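Cellulase (Uncultured bacterium, PDB 6XSO) probably hydrolyses beta-1,4-glycosidic bonds inside cellulose and related plant-wall glucans and xylans, as a family 5 (GH5_4) endoglucanase of broad specificity. Local coordinates at residues Leu229-Tyr234 / Ile264-His269; His269-Ile274 / Ser312-Lys317; Glu308-Asn313 / Thr346-Gly351; Leu327-Val332 / Gln365-Glu370. All blocks are in the same frame, centred on the assembly; numbering follows the deposited sequence.

How the contacts relate
Contacts 1 and 3 belong to the buried wall of the eight-stranded parallel barrel: contact 1 joins strands five and six by regular backbone bonds, contact 3 joins strands seven and eight near their C-terminal ends, where aromatic rings carry most of the packing. Contact 2 starts from the same strand 264-270 as contact 1, sharing His269, but lies at the surface, where two loops meet through a backbone bond, a water and one apolar touch. It runs into contact 3 through Ser312 and Asn313, and through Tyr271, which reaches Glu308. Contact 4 is buried helix packing around the strands, mostly hydrocarbon with one carboxylate at a ring edge; its Met328 and Leu368 touch Tyr348 of contact 3.

Contact 1: Leu229-Tyr234 / Ile264-His269; sequences LIVNTY and IAVQVH
Asn232 and Gln267 reach into the barrel side by side, pointing the same way, with Asn232 OD1 against Gln267 CB at 3.2 Å and the two amide planes turned 47° apart. With CG anti to the backbone N (chi1 168°), Gln267 runs out extended alongside Asn232. Ile230 packs on the base of that chain, its CG2 3.5 Å from Gln267 CB. The backbones pair as neighbouring parallel strands: Ala265 N bonds Leu229 O, Val231 N bonds Ala265 O, Gln267 N bonds Val231 O at 2.9 Å, and Thr233 N closes the series on Gln267 O at 3.2 Å. On the outer face, toward helix 196-219, Val231 CG1 meets Ile264 CD1 at 4.1 Å.

One shell out, the amides are fixed by polar partners. Asn232 ND2 bonds Asn174 O and Glu171 OE2. Gln267 OE1 accepts from His269 NE2 at 2.8 Å, lying in the imidazole plane, and His269 ND1 bonds Glu175. Held at both nitrogens, the imidazole has little freedom to turn; the amide of Gln267 links His269 on its own strand to Glu171 on strand 168-171, firmly through OE1 and only weakly through NE2.

Contact 2: His269-Ile274 / Ser312-Lys317; sequences HAYPTI and SNVDAK
Ser312 has the largest share of this contact, lying against the chain from Tyr271 to Thr273. Its backbone N bonds Pro272 O at 2.9 Å, but the bond is bent, 133° at the hydrogen, and the N-H comes from 51° above the carbonyl plane. The side chain works alongside it: Ser312 CB rests 3.6 Å from Tyr271 O, and OG sits between the backbone N and the carbonyl carbon (chi1 66°), close to Thr273 CA. There OG lies 3.4 Å from Thr273 OG1, a weak link at best. A water makes the firmer bridge, 2.8 Å from Ser312 OG and accepting from Ile274 N at the same distance.

These loops leave the C-terminal ends of strands six and seven of the TIM barrel, the end where family 5 enzymes carry their active site. Val314 is the second residue of a type I turn from Asn313 to Ala316, and that turn presents its side chain to Tyr271. Val314 CG1 meets the phenol 3.7 Å from Tyr271 CD1 and 3.8 Å from Tyr271 CE1, the two groups crossing obliquely. Beyond this apolar touch, the phenol OH of Tyr271 hydrogen-bonds Glu308 OE1.

Contact 3: Glu308-Asn313 / Thr346-Gly351; sequences EWSTSN and TFYWMG
Trp309 carries its CG between backbone N and carbonyl carbon (chi1 68°), whereas Tyr348 across from it has CG anti to the backbone N (chi1 -169°), and the two rings meet in a T-shaped stack. The tyrosine supplies the edge: Tyr348 CD2 stands 3.8 Å above the indole plane, over its centre, with the ring planes at 88°. At the far end of the phenol, Ser310 OG donates to Tyr348 OH at 2.8 Å. Trp309 O lies over a face of the tyrosine ring, 3.4 Å from Tyr348 CD2, while accepting from Trp349 N at 2.9 Å. An alanine in place of Tyr348 would probably leave a gap over the indole and the Ser310 hydroxyl without its acceptor. The indole N-H is satisfied by a water 2.9 Å from Trp309 NE1, which also binds Thr346 OG1.

Glu308 turns the other way and lays its carboxylate over one face of Trp349, offset toward the rim, with Glu308 OE2 3.6 Å from Trp349 CZ3; Met350 CG covers the opposite face. Arg80 adds a salt bridge at OE2 to the Tyr271 bond at OE1, at a position consistent with the strand-seven nucleophile of family 5 enzymes. Behind the stack, helix 325-341 packs on Trp309 through Phe335, Val332 and Val336, and strand 345-349 pairs onward with strand 31-34, closing the barrel.

Contact 4: Leu327-Val332 / Gln365-Glu370; sequences LMFQFV and QADLAE
Asp367, which meets the ring of Phe329, has its OD1 gripped twice: by the hydroxyl of Tyr321 and, weakly, by the backbone N of Leu368 at 2.8 Å. Its other oxygen, OD2, forms a salt bridge with Lys325. CG sits in the crowded position between backbone N and carbonyl carbon (chi1 52°), folded over the first turn of the helix that follows Gln365 at the N-cap; a negative charge there is probably eased by the helix N terminus.

Held this way, the carboxylate faces the tip of the phenyl ring. Asp367 CG lies 3.7 Å from Phe329 CZ, at the ring edge and in its plane, with the flat groups turned 89° apart. The hydrogen on Phe329 CZ, slightly positive, points toward the carboxylate, which probably makes the approach mildly favourable.

Leu368 supplies the hydrocarbon side. Its CD1 branch touches two residues of the other helix, 3.8 Å from Phe329 CE1 and 4.0 Å from Val332 CG2, while CD2 reaches Met328 CE at 4.2 Å. An alanine at Phe329 would probably open a gap beside Leu368 CD1 and leave the carboxylate of Asp367 without the phenyl edge it now meets.

The short helical segments run nearly alike, crossing at -23° with axes 11.0 Å apart, so they meet through side chains, the Phe329 ring reaching Leu368 CA. Tyr321 of helix 320-323 touches both Met328 and Leu368, and Arg371 and Ile372 extend the packing onto Val332. On another side of helix 325-341, Leu327 and Phe331 lean on helix 279-298, continuing the outer helical layer of the TIM barrel.

Contact 1: Leu229-Tyr234 / Ile264-His269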
# COMPACT_ATOMS: atom_id res chain seq x y z
N LEU A 229 -3.35 -6.20 -9.92
CA LEU A 229 -2.80 -6.65 -8.65
C LEU A 229 -1.44 -6.01 -8.43
O LEU A 229 -0.75 -5.60 -9.37
CB LEU A 229 -2.63 -8.17 -8.64
CG LEU A 229 -3.84 -9.01 -9.04
CD1 LEU A 229 -3.51 -10.48 -8.99
CD2 LEU A 229 -4.98 -8.69 -8.11
N ILE A 230 -1.06 -5.90 -7.16
CA ILE A 230 0.12 -5.14 -6.76
C ILE A 230 0.95 -6.01 -5.83
O ILE A 230 0.41 -6.59 -4.88
CB ILE A 230 -0.29 -3.85 -6.02
CG1 ILE A 230 -1.26 -3.01 -6.83
CG2 ILE A 230 0.94 -3.06 -5.59
CD1 ILE A 230 -2.09 -2.10 -5.94
N VAL A 231 2.26 -6.10 -6.09
CA VAL A 231 3.19 -6.82 -5.22
C VAL A 231 4.22 -5.82 -4.71
O VAL A 231 4.65 -4.92 -5.46
CB VAL A 231 3.86 -8.03 -5.91
CG1 VAL A 231 2.83 -9.08 -6.24
CG2 VAL A 231 4.63 -7.61 -7.15
N ASN A 232 4.58 -5.94 -3.43
CA ASN A 232 5.49 -5.00 -2.79
C ASN A 232 6.91 -5.57 -2.68
O ASN A 232 7.13 -6.78 -2.59
CB ASN A 232 4.98 -4.61 -1.39
CG ASN A 232 3.70 -3.80 -1.43
OD1 ASN A 232 2.96 -3.83 -2.40
ND2 ASN A 232 3.43 -3.08 -0.35
N THR A 233 7.88 -4.68 -2.70
CA THR A 233 9.24 -5.10 -2.46
C THR A 233 9.43 -5.45 -0.99
O THR A 233 8.61 -5.09 -0.13
CB THR A 233 10.18 -3.95 -2.79
OG1 THR A 233 9.78 -2.81 -2.02
CG2 THR A 233 10.16 -3.60 -4.27
N TYR A 234 10.54 -6.14 -0.69
CA TYR A 234 11.03 -6.32 0.67
C TYR A 234 10.91 -5.01 1.43
O TYR A 234 11.45 -3.99 1.00
CB TYR A 234 12.52 -6.80 0.67
CG TYR A 234 13.01 -6.93 2.09
CD1 TYR A 234 13.56 -5.87 2.76
CD2 TYR A 234 12.86 -8.13 2.79
CE1 TYR A 234 13.92 -5.97 4.10
CE2 TYR A 234 13.22 -8.23 4.11
CZ TYR A 234 13.75 -7.15 4.76
OH TYR A 234 14.09 -7.28 6.08
N ILE A 264 -0.29 -6.22 -13.50
CA ILE A 264 0.57 -6.29 -12.33
C ILE A 264 1.32 -4.97 -12.16
O ILE A 264 1.78 -4.37 -13.14
CB ILE A 264 1.54 -7.49 -12.46
CG1 ILE A 264 2.29 -7.72 -11.16
CG2 ILE A 264 2.54 -7.27 -13.61
CD1 ILE A 264 1.42 -8.16 -10.03
N ALA A 265 1.43 -4.53 -10.91
CA ALA A 265 2.19 -3.35 -10.55
C ALA A 265 3.06 -3.68 -9.34
O ALA A 265 2.79 -4.62 -8.59
CB ALA A 265 1.28 -2.18 -10.19
N VAL A 266 4.12 -2.89 -9.16
CA VAL A 266 5.03 -3.03 -8.02
C VAL A 266 4.88 -1.82 -7.12
O VAL A 266 4.77 -0.68 -7.61
CB VAL A 266 6.50 -3.20 -8.49
CG1 VAL A 266 7.49 -3.08 -7.32
CG2 VAL A 266 6.65 -4.54 -9.20
N GLN A 267 4.88 -2.05 -5.81
CA GLN A 267 4.73 -0.97 -4.85
C GLN A 267 5.91 -0.86 -3.90
O GLN A 267 6.43 -1.87 -3.41
CB GLN A 267 3.41 -1.12 -4.05
CG GLN A 267 3.33 -0.19 -2.83
CD GLN A 267 2.01 -0.23 -2.06
OE1 GLN A 267 1.91 0.35 -0.98
NE2 GLN A 267 1.01 -0.88 -2.62
N VAL A 268 6.31 0.39 -3.66
CA VAL A 268 7.28 0.77 -2.65
C VAL A 268 6.68 1.92 -1.84
O VAL A 268 5.67 2.52 -2.22
CB VAL A 268 8.60 1.23 -3.28
CG1 VAL A 268 9.15 0.14 -4.20
CG2 VAL A 268 8.41 2.54 -4.06
N HIS A 269 7.31 2.20 -0.70
CA HIS A 269 6.97 3.36 0.13
C HIS A 269 8.16 4.30 0.17
O HIS A 269 9.30 3.89 -0.08
CB HIS A 269 6.59 2.91 1.54
CG HIS A 269 5.40 2.00 1.57
ND1 HIS A 269 5.06 1.23 2.66
CD2 HIS A 269 4.47 1.74 0.62
CE1 HIS A 269 3.97 0.54 2.39
NE2 HIS A 269 3.61 0.81 1.15

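Contact 2: His269-Ile274 / Ser312-Lys317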
# COMPACT_ATOMS: atom_id res chain seq x y z
N HIS A 269 7.31 2.20 -0.70
CA HIS A 269 6.97 3.36 0.13
C HIS A 269 8.16 4.30 0.17
O HIS A 269 9.30 3.89 -0.08
CB HIS A 269 6.59 2.91 1.54
CG HIS A 269 5.40 2.00 1.57
ND1 HIS A 269 5.06 1.23 2.66
CD2 HIS A 269 4.47 1.74 0.62
CE1 HIS A 269 3.97 0.54 2.39
NE2 HIS A 269 3.61 0.81 1.15
N ALA A 270 7.90 5.58 0.46
CA ALA A 270 8.99 6.56 0.49
C ALA A 270 8.70 7.64 1.51
O ALA A 270 7.69 8.36 1.40
CB ALA A 270 9.17 7.20 -0.88
N TYR A 271 9.62 7.81 2.46
CA TYR A 271 9.55 8.88 3.45
C TYR A 271 10.89 9.60 3.47
O TYR A 271 11.68 9.45 4.41
CB TYR A 271 9.20 8.30 4.82
CG TYR A 271 7.80 7.73 4.90
CD1 TYR A 271 6.75 8.49 5.37
CD2 TYR A 271 7.54 6.41 4.56
CE1 TYR A 271 5.47 7.95 5.49
CE2 TYR A 271 6.28 5.87 4.67
CZ TYR A 271 5.25 6.63 5.15
OH TYR A 271 3.98 6.12 5.31
N PRO A 272 11.18 10.38 2.44
CA PRO A 272 12.51 10.99 2.33
C PRO A 272 12.78 11.99 3.44
O PRO A 272 11.87 12.66 3.94
CB PRO A 272 12.47 11.71 0.98
CG PRO A 272 11.32 11.12 0.24
CD PRO A 272 10.34 10.62 1.26
N THR A 273 14.06 12.16 3.76
CA THR A 273 14.47 13.18 4.70
C THR A 273 14.62 14.51 3.98
O THR A 273 15.34 14.60 2.97
CB THR A 273 15.79 12.78 5.35
OG1 THR A 273 15.65 11.53 6.04
CG2 THR A 273 16.22 13.82 6.35
N ILE A 274 13.94 15.54 4.48
CA ILE A 274 14.11 16.89 3.96
C ILE A 274 14.75 17.83 4.97
O ILE A 274 15.35 18.83 4.57
CB ILE A 274 12.79 17.48 3.41
CG1 ILE A 274 11.77 17.72 4.52
CG2 ILE A 274 12.23 16.59 2.31
CD1 ILE A 274 10.54 18.56 4.06
N SER A 312 10.41 12.16 6.34
CA SER A 312 10.94 11.28 7.37
C SER A 312 10.44 11.63 8.76
O SER A 312 10.48 10.78 9.65
CB SER A 312 12.46 11.33 7.36
OG SER A 312 12.92 12.62 7.74
N ASN A 313 9.96 12.85 8.97
CA ASN A 313 9.47 13.27 10.28
C ASN A 313 7.95 13.17 10.41
O ASN A 313 7.39 13.73 11.35
CB ASN A 313 9.96 14.69 10.58
CG ASN A 313 11.46 14.74 10.87
OD1 ASN A 313 12.03 13.85 11.51
ND2 ASN A 313 12.11 15.80 10.39
N VAL A 314 7.29 12.43 9.52
CA VAL A 314 5.84 12.29 9.57
C VAL A 314 5.35 11.87 10.96
O VAL A 314 4.31 12.34 11.43
CB VAL A 314 5.36 11.32 8.47
CG1 VAL A 314 5.89 9.91 8.69
CG2 VAL A 314 3.84 11.34 8.37
N ASP A 315 6.09 10.99 11.63
CA ASP A 315 5.66 10.46 12.92
C ASP A 315 6.47 11.03 14.08
O ASP A 315 6.38 10.52 15.21
CB ASP A 315 5.75 8.92 12.92
CG ASP A 315 4.52 8.26 12.28
OD1 ASP A 315 3.53 8.94 11.98
OD2 ASP A 315 4.54 7.02 12.09
N ALA A 316 7.27 12.06 13.85
CA ALA A 316 8.12 12.61 14.90
C ALA A 316 7.32 13.57 15.77
O ALA A 316 6.25 14.06 15.39
CB ALA A 316 9.32 13.33 14.29
N LYS A 317 7.85 13.85 16.96
CA LYS A 317 7.15 14.78 17.84
C LYS A 317 7.06 16.16 17.20
O LYS A 317 6.06 16.87 17.40
CB LYS A 317 7.80 14.83 19.22
CG LYS A 317 9.16 15.49 19.27
CD LYS A 317 9.75 15.39 20.69
CE LYS A 317 9.04 16.29 21.69
NZ LYS A 317 9.62 17.66 21.75
O HOH W 1 12.70 15.32 7.02

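Contact 3: Glu308-Asn313 / Thr346-Gly351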
# COMPACT_ATOMS: atom_id res chain seq x y z
N GLU A 308 2.78 4.66 -0.03
CA GLU A 308 2.80 5.54 1.12
C GLU A 308 3.93 6.53 0.91
O GLU A 308 5.03 6.13 0.51
CB GLU A 308 3.11 4.84 2.44
CG GLU A 308 2.15 3.73 2.82
CD GLU A 308 2.51 3.04 4.12
OE1 GLU A 308 3.37 3.56 4.88
OE2 GLU A 308 1.88 1.99 4.40
N TRP A 309 3.66 7.81 1.17
CA TRP A 309 4.74 8.78 1.27
C TRP A 309 4.35 9.92 2.20
O TRP A 309 3.18 10.16 2.48
CB TRP A 309 5.14 9.34 -0.10
CG TRP A 309 4.07 10.24 -0.73
CD1 TRP A 309 2.86 9.83 -1.24
CD2 TRP A 309 4.11 11.66 -0.91
NE1 TRP A 309 2.16 10.91 -1.73
CE2 TRP A 309 2.90 12.04 -1.54
CE3 TRP A 309 5.05 12.65 -0.60
CZ2 TRP A 309 2.62 13.35 -1.87
CZ3 TRP A 309 4.77 13.96 -0.95
CH2 TRP A 309 3.56 14.30 -1.57
N SER A 310 5.40 10.60 2.66
CA SER A 310 5.39 11.84 3.43
C SER A 310 6.88 12.15 3.58
O SER A 310 7.69 11.72 2.74
CB SER A 310 4.64 11.73 4.75
OG SER A 310 4.62 13.01 5.37
N THR A 311 7.28 12.87 4.62
CA THR A 311 8.70 13.06 4.90
C THR A 311 9.10 12.19 6.07
O THR A 311 8.27 11.58 6.74
CB THR A 311 9.04 14.51 5.22
OG1 THR A 311 8.41 14.86 6.46
CG2 THR A 311 8.57 15.42 4.11
N SER A 312 10.41 12.16 6.34
CA SER A 312 10.94 11.28 7.37
C SER A 312 10.44 11.63 8.76
O SER A 312 10.48 10.78 9.65
CB SER A 312 12.46 11.33 7.36
OG SER A 312 12.92 12.62 7.74
N ASN A 313 9.96 12.85 8.97
CA ASN A 313 9.47 13.27 10.28
C ASN A 313 7.95 13.17 10.41
O ASN A 313 7.39 13.73 11.35
CB ASN A 313 9.96 14.69 10.58
CG ASN A 313 11.46 14.74 10.87
OD1 ASN A 313 12.03 13.85 11.51
ND2 ASN A 313 12.11 15.80 10.39
N THR A 346 1.12 8.16 -6.48
CA THR A 346 1.52 8.41 -5.10
C THR A 346 0.30 8.42 -4.19
O THR A 346 -0.77 8.90 -4.59
CB THR A 346 2.26 9.75 -4.94
OG1 THR A 346 1.38 10.85 -5.14
CG2 THR A 346 3.40 9.85 -5.93
N PHE A 347 0.46 7.86 -2.97
CA PHE A 347 -0.60 7.81 -1.96
C PHE A 347 -0.05 8.39 -0.65
O PHE A 347 0.77 7.76 0.01
CB PHE A 347 -1.10 6.36 -1.75
CG PHE A 347 -1.93 5.80 -2.88
CD1 PHE A 347 -1.34 5.42 -4.07
CD2 PHE A 347 -3.31 5.62 -2.75
CE1 PHE A 347 -2.10 4.90 -5.11
CE2 PHE A 347 -4.08 5.09 -3.78
CZ PHE A 347 -3.48 4.73 -4.96
N TYR A 348 -0.50 9.59 -0.28
CA TYR A 348 -0.01 10.26 0.93
C TYR A 348 -0.44 9.51 2.19
O TYR A 348 -1.55 8.97 2.26
CB TYR A 348 -0.51 11.72 0.95
CG TYR A 348 0.18 12.50 2.02
CD1 TYR A 348 -0.40 12.66 3.28
CD2 TYR A 348 1.44 13.05 1.81
CE1 TYR A 348 0.26 13.32 4.29
CE2 TYR A 348 2.10 13.71 2.81
CZ TYR A 348 1.52 13.84 4.04
OH TYR A 348 2.21 14.49 5.04
N TRP A 349 0.45 9.44 3.19
CA TRP A 349 0.16 8.69 4.42
C TRP A 349 -0.54 9.57 5.45
O TRP A 349 0.09 10.43 6.07
CB TRP A 349 1.44 8.13 5.04
CG TRP A 349 1.10 7.37 6.31
CD1 TRP A 349 1.32 7.77 7.60
CD2 TRP A 349 0.41 6.13 6.39
NE1 TRP A 349 0.82 6.84 8.48
CE2 TRP A 349 0.25 5.82 7.76
CE3 TRP A 349 -0.09 5.24 5.43
CZ2 TRP A 349 -0.39 4.66 8.19
CZ3 TRP A 349 -0.71 4.08 5.86
CH2 TRP A 349 -0.86 3.80 7.23
N MET A 350 -1.83 9.32 5.68
CA MET A 350 -2.61 9.94 6.76
C MET A 350 -2.54 11.47 6.66
O MET A 350 -2.53 12.04 5.57
CB MET A 350 -2.19 9.36 8.10
CG MET A 350 -2.57 7.90 8.29
SD MET A 350 -2.23 7.24 9.94
CE MET A 350 -3.50 8.06 10.90
N GLY A 351 -2.55 12.14 7.81
CA GLY A 351 -2.71 13.57 7.79
C GLY A 351 -3.97 13.90 7.02
O GLY A 351 -4.88 13.06 6.90
O HOH W 2 -0.41 11.56 -2.97

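Contact 4: Leu327-Val332 / Gln365-Glu370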
# COMPACT_ATOMS: atom_id res chain seq x y z
N LEU A 327 9.27 24.33 2.98
CA LEU A 327 10.17 23.35 2.37
C LEU A 327 9.43 22.05 2.09
O LEU A 327 9.62 21.42 1.04
CB LEU A 327 11.37 23.09 3.27
CG LEU A 327 12.49 22.27 2.63
CD1 LEU A 327 13.24 23.06 1.56
CD2 LEU A 327 13.46 21.80 3.71
N MET A 328 8.55 21.64 3.02
CA MET A 328 7.77 20.44 2.79
C MET A 328 6.88 20.59 1.56
O MET A 328 6.75 19.65 0.76
CB MET A 328 6.92 20.11 4.02
CG MET A 328 6.12 18.86 3.82
SD MET A 328 5.17 18.47 5.29
CE MET A 328 4.46 16.91 4.79
N PHE A 329 6.24 21.75 1.41
CA PHE A 329 5.38 21.99 0.26
C PHE A 329 6.18 22.02 -1.04
O PHE A 329 5.68 21.57 -2.08
CB PHE A 329 4.58 23.28 0.46
CG PHE A 329 3.45 23.19 1.48
CD1 PHE A 329 3.18 22.04 2.20
CD2 PHE A 329 2.64 24.28 1.70
CE1 PHE A 329 2.12 21.99 3.12
CE2 PHE A 329 1.59 24.23 2.60
CZ PHE A 329 1.34 23.11 3.31
N GLN A 330 7.40 22.57 -1.02
CA GLN A 330 8.24 22.53 -2.21
C GLN A 330 8.63 21.10 -2.54
O GLN A 330 8.73 20.72 -3.72
CB GLN A 330 9.48 23.39 -2.01
CG GLN A 330 9.16 24.84 -1.70
CD GLN A 330 10.37 25.59 -1.17
OE1 GLN A 330 11.45 25.56 -1.77
NE2 GLN A 330 10.19 26.27 -0.03
N PHE A 331 8.86 20.28 -1.51
CA PHE A 331 9.13 18.87 -1.71
C PHE A 331 7.93 18.18 -2.34
O PHE A 331 8.08 17.41 -3.31
CB PHE A 331 9.51 18.22 -0.35
CG PHE A 331 9.31 16.73 -0.31
CD1 PHE A 331 10.16 15.89 -0.99
CD2 PHE A 331 8.27 16.18 0.41
CE1 PHE A 331 9.99 14.52 -0.97
CE2 PHE A 331 8.08 14.81 0.43
CZ PHE A 331 8.94 13.98 -0.25
N VAL A 332 6.73 18.44 -1.80
CA VAL A 332 5.49 17.88 -2.34
C VAL A 332 5.36 18.20 -3.82
O VAL A 332 5.07 17.32 -4.65
CB VAL A 332 4.28 18.42 -1.54
CG1 VAL A 332 2.97 18.25 -2.32
CG2 VAL A 332 4.22 17.78 -0.16
N GLN A 365 -5.56 19.44 7.71
CA GLN A 365 -4.41 19.98 6.97
C GLN A 365 -4.90 20.38 5.58
O GLN A 365 -4.47 19.82 4.56
CB GLN A 365 -3.25 19.00 6.93
CG GLN A 365 -2.82 18.51 8.32
CD GLN A 365 -1.67 17.52 8.26
OE1 GLN A 365 -1.63 16.65 7.38
NE2 GLN A 365 -0.71 17.67 9.17
N ALA A 366 -5.78 21.38 5.53
CA ALA A 366 -6.35 21.80 4.26
C ALA A 366 -5.28 22.30 3.31
O ALA A 366 -5.33 22.02 2.10
CB ALA A 366 -7.41 22.89 4.47
N ASP A 367 -4.30 23.04 3.83
CA ASP A 367 -3.25 23.57 2.98
C ASP A 367 -2.46 22.45 2.30
O ASP A 367 -2.20 22.52 1.09
CB ASP A 367 -2.36 24.55 3.76
CG ASP A 367 -1.82 23.99 5.07
OD1 ASP A 367 -2.11 22.85 5.47
OD2 ASP A 367 -1.06 24.76 5.70
N LEU A 368 -2.12 21.40 3.04
CA LEU A 368 -1.37 20.29 2.45
C LEU A 368 -2.21 19.50 1.46
O LEU A 368 -1.71 19.11 0.39
CB LEU A 368 -0.85 19.39 3.57
CG LEU A 368 -0.07 18.17 3.09
CD1 LEU A 368 1.13 18.47 2.25
CD2 LEU A 368 0.36 17.36 4.31
N ALA A 369 -3.48 19.24 1.78
CA ALA A 369 -4.34 18.53 0.85
C ALA A 369 -4.42 19.26 -0.48
O ALA A 369 -4.27 18.66 -1.55
CB ALA A 369 -5.72 18.35 1.47
N GLU A 370 -4.63 20.58 -0.42
CA GLU A 370 -4.71 21.38 -1.64
C GLU A 370 -3.38 21.39 -2.36
O GLU A 370 -3.34 21.34 -3.60
CB GLU A 370 -5.17 22.81 -1.32
CG GLU A 370 -5.30 23.64 -2.59
CD GLU A 370 -6.11 24.91 -2.42
OE1 GLU A 370 -6.46 25.26 -1.27
OE2 GLU A 370 -6.38 25.56 -3.45